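Ketosynthase (Streptomyces sp. MSC090213JE08, PDB 6KXD) forms part of the ishigamide ketosynthase/chain length factor, a polyketide synthase component, and probably condenses acyl-ACP with malonyl-ACP to 3-oxoacyl-ACP with loss of carbon dioxide. Local coordinates at residues A[275-280]-A[313-318]. Residues are numbered along the deposited sequence; the frame is centred on the assembly and turned at random.
Sequences DGIARG and SAAIVD
Ala278 and Ala315 mark the near point of two helices, their CA atoms 4.8 Å apart. The segments 275-280 and 313-318 run in broadly the same direction, crossing at -46° with axes 8.2 Å apart at closest approach. With alanine at the near point on both helices, the axes can approach this closely. The methyl of Ala315 reaches over to the neighbouring helix and rests against two successive residues there: its CB is 3.7 Å from Ile277 CB and equally close to the backbone nitrogen of Ala278. Ile277 also offers its short branch, CG2, which lies anti to the backbone N and touches the same methyl at 3.7 Å; its CG1 arm stands beside the backbone N (chi1 -58°), and the side chain also packs on Ser393 of strand 387-394. Ala278 answers from the other helix, its CB lying 3.9 Å from the carbonyl O of Ala315. At the edge of this apolar patch Asp275 and Asp318 bring their carboxylates near each other, OD1 of Asp275 standing 4.4 Å from OD2 of Asp318. Arg274, just before Asp275 on the same helix, forms a salt bridge through NH2 to OD1 of Asp318 and would be expected to offset part of the repulsion. Within this thiolase-like fold, segments 275-280 and 313-318 thus meet by van der Waals contact around the Ala315 methyl, while the Arg274-Asp318 salt bridge ties the same two helices at the margin.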
loop_
_atom_site.group_PDB
_atom_site.type_symbol
_atom_site.label_atom_id
_atom_site.label_comp_id
_atom_site.label_asym_id
_atom_site.label_seq_id
_atom_site.Cartn_x
_atom_site.Cartn_y
_atom_site.Cartn_z
ATOM N N ASP A 275 18.014 13.300 -6.566
ATOM C CA ASP A 275 17.506 13.223 -7.965
ATOM C C ASP A 275 16.079 12.657 -7.960
ATOM O O ASP A 275 15.185 13.152 -8.678
ATOM C CB ASP A 275 18.452 12.380 -8.839
ATOM C CG ASP A 275 19.777 13.071 -9.158
ATOM O OD1 ASP A 275 19.995 14.227 -8.677
ATOM O OD2 ASP A 275 20.579 12.466 -9.907
ATOM N N GLY A 276 15.881 11.629 -7.125
ATOM C CA GLY A 276 14.590 10.978 -6.992
ATOM C C GLY A 276 13.521 11.932 -6.480
ATOM O O GLY A 276 12.426 12.066 -7.046
ATOM N N ILE A 277 13.829 12.664 -5.411
ATOM C CA ILE A 277 12.874 13.669 -4.911
ATOM C C ILE A 277 12.617 14.728 -5.996
ATOM O O ILE A 277 11.490 15.127 -6.239
ATOM C CB ILE A 277 13.356 14.303 -3.602
ATOM C CG1 ILE A 277 13.591 13.247 -2.519
ATOM C CG2 ILE A 277 12.372 15.379 -3.143
ATOM C CD1 ILE A 277 14.167 13.791 -1.260
ATOM N N ALA A 278 13.686 15.222 -6.630
ATOM C CA ALA A 278 13.541 16.269 -7.621
ATOM C C ALA A 278 12.644 15.789 -8.774
ATOM O O ALA A 278 11.764 16.495 -9.226
ATOM C CB ALA A 278 14.919 16.716 -8.098
ATOM N N ARG A 279 12.835 14.546 -9.217
ATOM C CA ARG A 279 12.008 13.986 -10.297
ATOM C C ARG A 279 10.534 13.988 -9.892
ATOM O O ARG A 279 9.692 14.270 -10.667
ATOM C CB ARG A 279 12.486 12.575 -10.647
ATOM C CG ARG A 279 13.485 12.533 -11.793
ATOM C CD ARG A 279 13.742 11.121 -12.327
ATOM N NE ARG A 279 12.655 10.167 -12.072
ATOM C CZ ARG A 279 11.561 10.017 -12.824
ATOM N NH1 ARG A 279 11.399 10.686 -13.958
ATOM N NH2 ARG A 279 10.617 9.190 -12.415
ATOM N N GLY A 280 10.256 13.557 -8.670
ATOM C CA GLY A 280 8.901 13.532 -8.147
ATOM C C GLY A 280 8.263 14.906 -8.147
ATOM O O GLY A 280 7.137 15.080 -8.588
ATOM N N SER A 313 16.183 19.445 0.790
ATOM C CA SER A 313 16.490 20.813 0.497
ATOM C C SER A 313 17.199 20.910 -0.867
ATOM O O SER A 313 16.863 21.741 -1.683
ATOM C CB SER A 313 17.358 21.389 1.584
ATOM O OG SER A 313 17.672 22.708 1.245
ATOM N N ALA A 314 18.192 20.047 -1.053
ATOM C CA ALA A 314 18.987 20.040 -2.271
ATOM C C ALA A 314 18.068 19.789 -3.469
ATOM O O ALA A 314 18.249 20.376 -4.503
ATOM C CB ALA A 314 20.082 19.007 -2.176
ATOM N N ALA A 315 17.065 18.898 -3.309
ATOM C CA ALA A 315 16.207 18.545 -4.407
ATOM C C ALA A 315 15.308 19.719 -4.757
ATOM O O ALA A 315 15.001 19.981 -5.941
ATOM C CB ALA A 315 15.399 17.314 -4.040
ATOM N N ILE A 316 14.810 20.371 -3.701
ATOM C CA ILE A 316 13.950 21.521 -3.835
ATOM C C ILE A 316 14.720 22.623 -4.600
ATOM O O ILE A 316 14.203 23.200 -5.551
ATOM C CB ILE A 316 13.422 21.990 -2.461
ATOM C CG1 ILE A 316 12.365 21.011 -1.933
ATOM C CG2 ILE A 316 12.847 23.402 -2.554
ATOM C CD1 ILE A 316 12.040 21.163 -0.460
ATOM N N VAL A 317 15.957 22.863 -4.187
ATOM C CA VAL A 317 16.786 23.901 -4.801
ATOM C C VAL A 317 17.117 23.496 -6.248
ATOM O O VAL A 317 17.136 24.349 -7.139
ATOM C CB VAL A 317 18.042 24.178 -3.951
ATOM C CG1 VAL A 317 19.025 25.085 -4.687
ATOM C CG2 VAL A 317 17.694 24.760 -2.592
ATOM N N ASP A 318 17.335 22.197 -6.510
ATOM C CA ASP A 318 17.512 21.737 -7.883
ATOM C C ASP A 318 16.329 22.145 -8.750
ATOM O O ASP A 318 16.524 22.583 -9.876
ATOM C CB ASP A 318 17.626 20.223 -8.025
ATOM C CG ASP A 318 18.984 19.670 -7.672
ATOM O OD1 ASP A 318 19.918 20.478 -7.486
ATOM O OD2 ASP A 318 19.084 18.426 -7.579
#